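Local atomic coordinates of MexT protein (Pseudomonas aeruginosa, PDB entry 6L33), a protein that activates transcription of the genes for the MexEF-OprN efflux pump as a LysR-type regulator, probably by binding DNA, this chain being its regulatory domain. Residues P82-D88 with G166-P172; R102-S108 with R128-V134; F116-L121 with F174-F179. The contacts are given in a common frame with arbitrary orientation. Where two conformers were deposited one is given. Residues are numbered along the deposited sequence.

Contact 1 (P82-D88 with G166-P172); sequences PKILRAD and GLRAEDP
Strand 168-170 exemplifies edge-strand pairing: it lies antiparallel to strand 82-86, axes 4.8 Å apart at 149°. I84 with E170 and R86 with R168 are hydrogen-bonded pairs (I84 N to E170 O and R168 N to R86 O, both 2.8 Å); L85 with A169, between them, is non-hydrogen-bonded. L85 fills the hollow between L167 and A169 (CD2 to L167 CD1 3.9 Å, CD1 to A169 CB 4.1 Å), covered by helix 155-164. On the other face I84, mm, presses CG1 against P172 CB (3.8 Å), a ring that P82 CB also meets (P172 CG, 4.0 Å). There R86 stacks its guanidinium flat on that of R168, centres 3.6 Å apart, the charges balanced by E170 OE2 (3.2 Å from R86 NE) and D88 (OD2 3.2 Å from R86 NH1, O 3.0 Å from R168 NH1). L94, A90 and R102 further bind E170, R168 and D88. K83, mm, makes a salt bridge, NZ to D171 OD1 2.7 Å. Such is an antiparallel edge pair in one lobe of a periplasmic-binding-protein-like LysR domain.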
loop_
_atom_site.group_PDB
_atom_site.type_symbol
_atom_site.label_atom_id
_atom_site.label_comp_id
_atom_site.label_asym_id
_atom_site.label_seq_id
_atom_site.Cartn_x
_atom_site.Cartn_y
_atom_site.Cartn_z
ATOM N N PRO B 82 -17.840 -8.688 -8.491
ATOM C CA PRO B 82 -17.843 -7.442 -7.721
ATOM C C PRO B 82 -18.655 -7.557 -6.441
ATOM O O PRO B 82 -19.616 -8.324 -6.344
ATOM C CB PRO B 82 -18.475 -6.433 -8.686
ATOM C CG PRO B 82 -19.338 -7.259 -9.576
ATOM C CD PRO B 82 -18.630 -8.577 -9.732
ATOM N N LYS B 83 -18.243 -6.774 -5.445
ATOM C CA LYS B 83 -18.922 -6.716 -4.161
ATOM C C LYS B 83 -19.028 -5.267 -3.713
ATOM O O LYS B 83 -18.115 -4.470 -3.945
ATOM C CB LYS B 83 -18.183 -7.533 -3.090
ATOM C CG LYS B 83 -18.258 -9.039 -3.278
ATOM C CD LYS B 83 -19.676 -9.552 -3.078
ATOM C CE LYS B 83 -19.735 -11.066 -3.203
ATOM N NZ LYS B 83 -21.129 -11.574 -3.086
ATOM N N ILE B 84 -20.149 -4.935 -3.083
ATOM C CA ILE B 84 -20.335 -3.643 -2.431
ATOM C C ILE B 84 -19.899 -3.774 -0.984
ATOM O O ILE B 84 -20.201 -4.770 -0.319
ATOM C CB ILE B 84 -21.800 -3.174 -2.519
ATOM C CG1 ILE B 84 -22.244 -3.038 -3.973
ATOM C CG2 ILE B 84 -21.987 -1.856 -1.779
ATOM C CD1 ILE B 84 -21.229 -2.372 -4.852
ATOM N N LEU B 85 -19.184 -2.768 -0.492
ATOM C CA LEU B 85 -18.788 -2.687 0.905
ATOM C C LEU B 85 -19.435 -1.456 1.518
ATOM O O LEU B 85 -19.374 -0.367 0.937
ATOM C CB LEU B 85 -17.266 -2.610 1.044
ATOM C CG LEU B 85 -16.499 -3.906 1.310
ATOM C CD1 LEU B 85 -16.990 -5.039 0.429
ATOM C CD2 LEU B 85 -15.019 -3.667 1.086
ATOM N N ARG B 86 -20.062 -1.623 2.677
ATOM C CA ARG B 86 -20.644 -0.489 3.374
ATOM C C ARG B 86 -20.431 -0.649 4.870
ATOM O O ARG B 86 -20.134 -1.739 5.367
ATOM C CB ARG B 86 -22.135 -0.319 3.050
ATOM C CG ARG B 86 -23.012 -1.527 3.324
ATOM C CD ARG B 86 -24.418 -1.056 3.652
ATOM N NE ARG B 86 -25.460 -1.852 3.025
ATOM C CZ ARG B 86 -26.757 -1.577 3.115
ATOM N NH1 ARG B 86 -27.170 -0.517 3.799
ATOM N NH2 ARG B 86 -27.638 -2.358 2.513
ATOM N N ALA B 87 -20.580 0.468 5.583
ATOM C CA ALA B 87 -20.343 0.512 7.016
ATOM C C ALA B 87 -21.516 1.070 7.807
ATOM O O ALA B 87 -21.433 1.129 9.038
ATOM C CB ALA B 87 -19.088 1.344 7.323
ATOM N N ASP B 88 -22.594 1.485 7.147
ATOM C CA ASP B 88 -23.742 2.018 7.856
ATOM C C ASP B 88 -24.568 0.882 8.457
ATOM O O ASP B 88 -24.322 -0.301 8.212
ATOM C CB ASP B 88 -24.602 2.871 6.924
ATOM C CG ASP B 88 -25.220 2.060 5.805
ATOM O OD1 ASP B 88 -24.486 1.691 4.867
ATOM O OD2 ASP B 88 -26.436 1.787 5.866
ATOM N N GLY B 166 -15.954 -4.782 10.593
ATOM C CA GLY B 166 -16.671 -3.525 10.586
ATOM C C GLY B 166 -17.425 -3.194 9.316
ATOM O O GLY B 166 -18.037 -2.119 9.246
ATOM N N LEU B 167 -17.411 -4.071 8.317
ATOM C CA LEU B 167 -18.062 -3.809 7.043
ATOM C C LEU B 167 -19.113 -4.871 6.747
ATOM O O LEU B 167 -19.081 -5.982 7.285
ATOM C CB LEU B 167 -17.045 -3.768 5.897
ATOM C CG LEU B 167 -15.868 -2.805 6.035
ATOM C CD1 LEU B 167 -14.851 -3.072 4.940
ATOM C CD2 LEU B 167 -16.349 -1.364 5.989
ATOM N N ARG B 168 -20.056 -4.506 5.881
ATOM C CA ARG B 168 -21.002 -5.438 5.285
ATOM C C ARG B 168 -20.688 -5.577 3.801
ATOM O O ARG B 168 -20.361 -4.590 3.134
ATOM C CB ARG B 168 -22.452 -4.968 5.461
ATOM C CG ARG B 168 -22.903 -4.759 6.904
ATOM C CD ARG B 168 -23.979 -3.671 7.005
ATOM N NE ARG B 168 -25.214 -4.024 6.305
ATOM C CZ ARG B 168 -26.287 -3.239 6.237
ATOM N NH1 ARG B 168 -26.280 -2.050 6.825
ATOM N NH2 ARG B 168 -27.371 -3.637 5.581
ATOM N N ALA B 169 -20.782 -6.799 3.288
ATOM C CA ALA B 169 -20.598 -7.068 1.870
ATOM C C ALA B 169 -21.904 -7.569 1.267
ATOM O O ALA B 169 -22.634 -8.340 1.896
ATOM C CB ALA B 169 -19.486 -8.096 1.640
ATOM N N GLU B 170 -22.200 -7.118 0.050
ATOM C CA GLU B 170 -23.383 -7.581 -0.660
ATOM C C GLU B 170 -23.119 -7.525 -2.157
ATOM O O GLU B 170 -22.213 -6.829 -2.625
ATOM C CB GLU B 170 -24.628 -6.754 -0.299
ATOM C CG GLU B 170 -24.418 -5.246 -0.301
ATOM C CD GLU B 170 -25.649 -4.478 0.163
ATOM O OE1 GLU B 170 -26.320 -3.853 -0.686
ATOM O OE2 GLU B 170 -25.948 -4.497 1.375
ATOM N N ASP B 171 -23.919 -8.281 -2.903
ATOM C CA ASP B 171 -23.847 -8.216 -4.354
ATOM C C ASP B 171 -24.371 -6.865 -4.836
ATOM O O ASP B 171 -25.328 -6.332 -4.265
ATOM C CB ASP B 171 -24.657 -9.349 -4.987
ATOM C CG ASP B 171 -24.082 -10.720 -4.686
ATOM O OD1 ASP B 171 -22.892 -10.949 -4.990
ATOM O OD2 ASP B 171 -24.822 -11.570 -4.148
ATOM N N PRO B 172 -23.766 -6.284 -5.873
ATOM C CA PRO B 172 -24.220 -4.975 -6.341
ATOM C C PRO B 172 -25.583 -5.075 -6.998
ATOM O O PRO B 172 -25.961 -6.139 -7.519
ATOM C CB PRO B 172 -23.137 -4.566 -7.359
ATOM C CG PRO B 172 -21.979 -5.484 -7.104
ATOM C CD PRO B 172 -22.576 -6.755 -6.600
HETATM O O HOH W 1 -21.328 -9.974 -7.599
#

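Contact 2 (R102-S108 with R128-V134); sequences RPHALVS and RKVVLAV
Parallel strands joined through a helix illustrate the beta-alpha-beta unit, here with a beta bulge. Strands 103-107 and 129-134 run in the same sense, axes 4.5 Å apart at closest and 50° between directions. Backbone hydrogen bonds set the register: H104 N to K129 O (3.0 Å) and V131 N to H104 O (2.9 Å), then L106 N to L132 O (2.8 Å), V134 N to L106 O (2.9 Å) and S108 N to V134 O (2.9 Å). H104 thus pairs with V130 but A105 with L132, the extra residue V131 having psi near -11°. Apolar contacts follow: L106 CB on V130 CG1 (3.9 Å) and P103 CB on V131 CG1 (3.8 Å). One CH-pi contact sets R128 CD 3.6 Å above the centroid of the H104 ring, while R128 NE bridges to D118. A water links R102 O (2.6 Å) to K129 N (2.9 Å). Strand 150-154 flanks 103-107, helix 140-144 packs on A105, L132 and V134, and beyond 129-134 a parallel strand of the second subunit continues the sheet.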
loop_
_atom_site.group_PDB
_atom_site.type_symbol
_atom_site.label_atom_id
_atom_site.label_comp_id
_atom_site.label_asym_id
_atom_site.label_seq_id
_atom_site.Cartn_x
_atom_site.Cartn_y
_atom_site.Cartn_z
ATOM N N ARG B 102 -25.682 7.551 -2.763
ATOM C CA ARG B 102 -24.717 7.635 -1.681
ATOM C C ARG B 102 -23.339 7.998 -2.222
ATOM O O ARG B 102 -23.082 7.879 -3.422
ATOM C CB ARG B 102 -24.686 6.312 -0.920
ATOM C CG ARG B 102 -25.896 6.174 -0.005
ATOM C CD ARG B 102 -25.990 4.825 0.667
ATOM N NE ARG B 102 -24.866 4.577 1.560
ATOM C CZ ARG B 102 -24.902 3.723 2.577
ATOM N NH1 ARG B 102 -23.831 3.554 3.337
ATOM N NH2 ARG B 102 -26.012 3.044 2.836
ATOM N N PRO B 103 -22.444 8.499 -1.371
ATOM C CA PRO B 103 -21.085 8.803 -1.826
ATOM C C PRO B 103 -20.230 7.549 -1.896
ATOM O O PRO B 103 -20.458 6.566 -1.188
ATOM C CB PRO B 103 -20.565 9.769 -0.756
ATOM C CG PRO B 103 -21.288 9.355 0.479
ATOM C CD PRO B 103 -22.662 8.923 0.026
ATOM N N HIS B 104 -19.224 7.598 -2.762
ATOM C CA HIS B 104 -18.456 6.410 -3.095
ATOM C C HIS B 104 -16.968 6.620 -2.866
ATOM O O HIS B 104 -16.436 7.717 -3.048
ATOM C CB HIS B 104 -18.703 5.999 -4.547
ATOM C CG HIS B 104 -20.114 5.586 -4.813
ATOM N ND1 HIS B 104 -20.504 4.266 -4.876
ATOM C CD2 HIS B 104 -21.234 6.321 -5.004
ATOM C CE1 HIS B 104 -21.802 4.206 -5.112
ATOM N NE2 HIS B 104 -22.270 5.439 -5.191
ATOM N N ALA B 105 -16.309 5.541 -2.454
ATOM C CA ALA B 105 -14.858 5.458 -2.401
ATOM C C ALA B 105 -14.397 4.567 -3.543
ATOM O O ALA B 105 -14.945 3.479 -3.747
ATOM C CB ALA B 105 -14.378 4.900 -1.060
ATOM N N LEU B 106 -13.406 5.035 -4.290
ATOM C CA LEU B 106 -12.909 4.340 -5.467
ATOM C C LEU B 106 -11.473 3.901 -5.224
ATOM O O LEU B 106 -10.636 4.711 -4.816
ATOM C CB LEU B 106 -12.986 5.245 -6.698
ATOM C CG LEU B 106 -12.528 4.664 -8.036
ATOM C CD1 LEU B 106 -13.475 3.570 -8.491
ATOM C CD2 LEU B 106 -12.427 5.765 -9.085
ATOM N N VAL B 107 -11.192 2.622 -5.463
ATOM C CA VAL B 107 -9.812 2.145 -5.480
ATOM C C VAL B 107 -9.264 2.460 -6.869
ATOM O O VAL B 107 -9.498 1.723 -7.828
ATOM C CB VAL B 107 -9.704 0.655 -5.148
ATOM C CG1 VAL B 107 -8.235 0.240 -5.075
ATOM C CG2 VAL B 107 -10.410 0.354 -3.837
ATOM N N SER B 108 -8.555 3.579 -6.980
ATOM C CA SER B 108 -8.005 4.056 -8.241
ATOM C C SER B 108 -6.491 4.073 -8.115
ATOM O O SER B 108 -5.948 4.727 -7.219
ATOM C CB SER B 108 -8.542 5.449 -8.580
ATOM O OG SER B 108 -7.818 6.031 -9.649
ATOM N N ARG B 128 -22.918 8.585 -10.269
ATOM C CA ARG B 128 -22.665 8.545 -8.838
ATOM C C ARG B 128 -21.606 9.586 -8.511
ATOM O O ARG B 128 -20.895 10.074 -9.395
ATOM C CB ARG B 128 -22.203 7.152 -8.389
ATOM C CG ARG B 128 -20.849 6.767 -8.966
ATOM C CD ARG B 128 -20.339 5.433 -8.448
ATOM N NE ARG B 128 -18.981 5.171 -8.924
ATOM C CZ ARG B 128 -18.181 4.230 -8.434
ATOM N NH1 ARG B 128 -18.596 3.446 -7.449
ATOM N NH2 ARG B 128 -16.962 4.072 -8.932
ATOM N N LYS B 129 -21.501 9.926 -7.230
ATOM C CA LYS B 129 -20.521 10.896 -6.760
ATOM C C LYS B 129 -19.428 10.166 -5.992
ATOM O O LYS B 129 -19.698 9.532 -4.967
ATOM C CB LYS B 129 -21.175 11.969 -5.887
ATOM C CG LYS B 129 -20.225 13.083 -5.451
ATOM C CD LYS B 129 -19.426 13.637 -6.628
ATOM C CE LYS B 129 -19.513 15.153 -6.708
ATOM N NZ LYS B 129 -18.183 15.769 -6.975
ATOM N N VAL B 130 -18.202 10.248 -6.494
ATOM C CA VAL B 130 -17.038 9.717 -5.798
ATOM C C VAL B 130 -16.441 10.834 -4.956
ATOM O O VAL B 130 -16.178 11.931 -5.462
ATOM C CB VAL B 130 -16.007 9.159 -6.793
ATOM C CG1 VAL B 130 -14.742 8.709 -6.061
ATOM C CG2 VAL B 130 -16.611 8.015 -7.595
ATOM N N VAL B 131 -16.248 10.568 -3.664
ATOM C CA VAL B 131 -15.673 11.549 -2.747
ATOM C C VAL B 131 -14.262 11.195 -2.324
ATOM O O VAL B 131 -13.587 12.036 -1.706
ATOM C CB VAL B 131 -16.554 11.743 -1.496
ATOM C CG1 VAL B 131 -17.934 12.251 -1.882
ATOM C CG2 VAL B 131 -16.645 10.439 -0.708
ATOM N N LEU B 132 -13.792 9.989 -2.626
ATOM C CA LEU B 132 -12.504 9.525 -2.133
ATOM C C LEU B 132 -11.924 8.533 -3.125
ATOM O O LEU B 132 -12.601 7.585 -3.531
ATOM C CB LEU B 132 -12.648 8.873 -0.756
ATOM C CG LEU B 132 -11.343 8.438 -0.092
ATOM C CD1 LEU B 132 -10.564 9.656 0.379
ATOM C CD2 LEU B 132 -11.620 7.487 1.061
ATOM N N ALA B 133 -10.675 8.759 -3.514
ATOM C CA ALA B 133 -9.928 7.823 -4.341
ATOM C C ALA B 133 -8.696 7.395 -3.562
ATOM O O ALA B 133 -7.890 8.240 -3.160
ATOM C CB ALA B 133 -9.542 8.449 -5.682
ATOM N N VAL B 134 -8.563 6.094 -3.333
ATOM C CA VAL B 134 -7.421 5.562 -2.593
ATOM C C VAL B 134 -6.644 4.627 -3.511
ATOM O O VAL B 134 -7.232 4.028 -4.424
ATOM C CB VAL B 134 -7.872 4.851 -1.308
ATOM C CG1 VAL B 134 -8.585 5.835 -0.389
ATOM C CG2 VAL B 134 -8.768 3.673 -1.639
HETATM O O HOH W 2 -23.766 9.411 -5.461
#

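Contact 3 (F116-L121 with F174-F179); sequences FVDEEL and FETRAF. With SO4 (sulfate ion), chain G.
This is a surface contact in which an irregular segment, 174-179, runs past the first turns of helix 116-123, on its way from strand 168-170 to strand 181-186. The CA atoms of V117 and T176 come within 6.0 Å, those of F116 and R177 within 6.7 Å. Helical bonds E120 N to F116 O and L121 N to V117 O are both 2.8 Å. Mostly side chains carry the contact. At one end F174, chi1 p, offers its ring face to L121 CD2, 4.2 Å from the centroid, and its CZ to V117 CG1 at 3.8 Å; Y99 meets the same ring edge-to-face. In the middle T176 OG1 touches V117 CG2 (3.5 Å), E120 CG meets E175 O (3.3 Å), and a water donates to both E120 OE1 (3.0 Å) and E175 O (2.5 Å). At the other end R177 CD lies over the F116 ring, 4.1 Å from its centroid, and F116 CE2 approaches F179 CZ at 3.5 Å. Amides at the helix N-terminus hold a sulfate, probably from the crystallisation liquor: F116 N to O1 3.0 Å, V117 N to O2 3.2 Å. The whole is an interlobe connection of a periplasmic-binding-protein-type domain, packed on a helix N-terminus.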
loop_
_atom_site.group_PDB
_atom_site.type_symbol
_atom_site.label_atom_id
_atom_site.label_comp_id
_atom_site.label_asym_id
_atom_site.label_seq_id
_atom_site.Cartn_x
_atom_site.Cartn_y
_atom_site.Cartn_z
ATOM N N PHE B 116 -14.706 1.929 -13.836
ATOM C CA PHE B 116 -15.545 1.128 -14.719
ATOM C C PHE B 116 -17.003 1.148 -14.283
ATOM O O PHE B 116 -17.899 1.097 -15.133
ATOM C CB PHE B 116 -15.020 -0.302 -14.770
ATOM C CG PHE B 116 -13.734 -0.446 -15.533
ATOM C CD1 PHE B 116 -13.713 -0.302 -16.912
ATOM C CD2 PHE B 116 -12.546 -0.716 -14.874
ATOM C CE1 PHE B 116 -12.532 -0.432 -17.618
ATOM C CE2 PHE B 116 -11.362 -0.845 -15.575
ATOM C CZ PHE B 116 -11.355 -0.702 -16.949
ATOM N N VAL B 117 -17.259 1.224 -12.976
ATOM C CA VAL B 117 -18.630 1.360 -12.490
ATOM C C VAL B 117 -19.281 2.600 -13.091
ATOM O O VAL B 117 -20.420 2.560 -13.567
ATOM C CB VAL B 117 -18.651 1.398 -10.951
ATOM C CG1 VAL B 117 -19.963 1.980 -10.445
ATOM C CG2 VAL B 117 -18.422 0.001 -10.383
ATOM N N ASP B 118 -18.555 3.721 -13.084
ATOM C CA ASP B 118 -19.062 4.943 -13.698
ATOM C C ASP B 118 -19.280 4.758 -15.193
ATOM O O ASP B 118 -20.253 5.275 -15.757
ATOM C CB ASP B 118 -18.091 6.091 -13.434
ATOM C CG ASP B 118 -17.793 6.269 -11.960
ATOM O OD1 ASP B 118 -18.653 6.827 -11.250
ATOM O OD2 ASP B 118 -16.708 5.843 -11.511
ATOM N N GLU B 119 -18.380 4.023 -15.851
ATOM C CA GLU B 119 -18.548 3.732 -17.270
ATOM C C GLU B 119 -19.820 2.928 -17.513
ATOM O O GLU B 119 -20.566 3.204 -18.459
ATOM C CB GLU B 119 -17.317 2.985 -17.787
ATOM C CG GLU B 119 -17.338 2.639 -19.265
ATOM C CD GLU B 119 -16.075 1.913 -19.704
ATOM O OE1 GLU B 119 -14.974 2.328 -19.284
ATOM O OE2 GLU B 119 -16.184 0.927 -20.462
ATOM N N GLU B 120 -20.097 1.947 -16.650
ATOM C CA GLU B 120 -21.288 1.122 -16.824
ATOM C C GLU B 120 -22.561 1.897 -16.502
ATOM O O GLU B 120 -23.564 1.774 -17.216
ATOM C CB GLU B 120 -21.183 -0.131 -15.954
ATOM C CG GLU B 120 -22.343 -1.105 -16.116
ATOM C CD GLU B 120 -22.414 -1.738 -17.498
ATOM O OE1 GLU B 120 -23.458 -2.348 -17.816
ATOM O OE2 GLU B 120 -21.431 -1.637 -18.265
ATOM N N LEU B 121 -22.544 2.696 -15.430
ATOM C CA LEU B 121 -23.724 3.481 -15.074
ATOM C C LEU B 121 -24.063 4.497 -16.158
ATOM O O LEU B 121 -25.241 4.765 -16.419
ATOM C CB LEU B 121 -23.506 4.188 -13.736
ATOM C CG LEU B 121 -23.519 3.318 -12.478
ATOM C CD1 LEU B 121 -23.254 4.165 -11.239
ATOM C CD2 LEU B 121 -24.838 2.568 -12.354
ATOM N N PHE B 174 -26.455 -4.133 -9.728
ATOM C CA PHE B 174 -26.220 -4.039 -11.162
ATOM C C PHE B 174 -24.939 -4.806 -11.463
ATOM O O PHE B 174 -24.224 -5.237 -10.554
ATOM C CB PHE B 174 -26.126 -2.584 -11.633
ATOM C CG PHE B 174 -24.989 -1.817 -11.017
ATOM C CD1 PHE B 174 -25.118 -1.245 -9.761
ATOM C CD2 PHE B 174 -23.792 -1.662 -11.697
ATOM C CE1 PHE B 174 -24.073 -0.541 -9.194
ATOM C CE2 PHE B 174 -22.744 -0.957 -11.137
ATOM C CZ PHE B 174 -22.884 -0.397 -9.883
ATOM N N GLU B 175 -24.653 -4.965 -12.750
ATOM C CA GLU B 175 -23.518 -5.755 -13.203
ATOM C C GLU B 175 -22.366 -4.846 -13.607
ATOM O O GLU B 175 -22.561 -3.890 -14.364
ATOM C CB GLU B 175 -23.913 -6.645 -14.380
ATOM C CG GLU B 175 -22.931 -7.758 -14.641
ATOM C CD GLU B 175 -22.895 -8.753 -13.503
ATOM O OE1 GLU B 175 -23.690 -9.713 -13.534
ATOM O OE2 GLU B 175 -22.079 -8.568 -12.573
ATOM N N THR B 176 -21.166 -5.156 -13.121
ATOM C CA THR B 176 -19.982 -4.385 -13.471
ATOM C C THR B 176 -18.781 -5.317 -13.583
ATOM O O THR B 176 -18.847 -6.501 -13.241
ATOM C CB THR B 176 -19.728 -3.259 -12.459
ATOM O OG1 THR B 176 -18.782 -2.329 -13.003
ATOM C CG2 THR B 176 -19.205 -3.817 -11.142
ATOM N N ARG B 177 -17.676 -4.765 -14.076
ATOM C CA ARG B 177 -16.462 -5.530 -14.322
ATOM C C ARG B 177 -15.830 -5.995 -13.014
ATOM O O ARG B 177 -15.969 -5.353 -11.969
ATOM C CB ARG B 177 -15.455 -4.673 -15.093
ATOM C CG ARG B 177 -14.992 -5.239 -16.422
ATOM C CD ARG B 177 -13.994 -4.292 -17.079
ATOM N NE ARG B 177 -13.907 -4.486 -18.523
ATOM C CZ ARG B 177 -14.598 -3.784 -19.415
ATOM N NH1 ARG B 177 -15.434 -2.836 -19.013
ATOM N NH2 ARG B 177 -14.453 -4.029 -20.710
ATOM N N ALA B 178 -15.096 -7.102 -13.092
ATOM C CA ALA B 178 -14.273 -7.576 -11.985
ATOM C C ALA B 178 -13.131 -8.371 -12.602
ATOM O O ALA B 178 -13.350 -9.476 -13.111
ATOM C CB ALA B 178 -15.076 -8.423 -11.003
ATOM N N PHE B 179 -11.928 -7.802 -12.577
ATOM C CA PHE B 179 -10.785 -8.427 -13.224
ATOM C C PHE B 179 -10.388 -9.712 -12.506
ATOM O O PHE B 179 -10.483 -9.823 -11.283
ATOM C CB PHE B 179 -9.590 -7.471 -13.255
ATOM C CG PHE B 179 -9.768 -6.302 -14.183
ATOM C CD1 PHE B 179 -10.330 -6.470 -15.437
ATOM C CD2 PHE B 179 -9.365 -5.033 -13.800
ATOM C CE1 PHE B 179 -10.492 -5.391 -16.290
ATOM C CE2 PHE B 179 -9.525 -3.954 -14.646
ATOM C CZ PHE B 179 -10.087 -4.133 -15.892
HETATM S S SO4 G . -13.991 0.312 -10.571
HETATM O O1 SO4 G . -13.044 0.718 -11.606
HETATM O O2 SO4 G . -15.131 1.224 -10.568
HETATM O O3 SO4 G . -14.446 -1.049 -10.838
HETATM O O4 SO4 G . -13.333 0.355 -9.269
HETATM O O HOH W 3 -24.758 -2.991 -15.162
#

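How the contacts relate
Contacts 1 and 2 are partly buried and belong to the same five-stranded sheet, at its two outer strands within this chain, whereas contact 3 lies at the surface, where a helix meets a loop. The chemistry follows: backbone hydrogen bonds fix register in the first two, antiparallel and charge-rich in contact 1, parallel and mainly apolar in contact 2, while contact 3 depends on aromatic packing and water. Salt bridges join them, D88 OD1 to R102 NH1 (2.5 Å) between contacts 1 and 2, R128 NE to D118 OD1 (2.9 Å) between contacts 2 and 3. P82 packs on T176 and A178, linking contacts 1 and 3. Where contact 2 pairs the strands of one unit, contact 3 fastens its connecting helix.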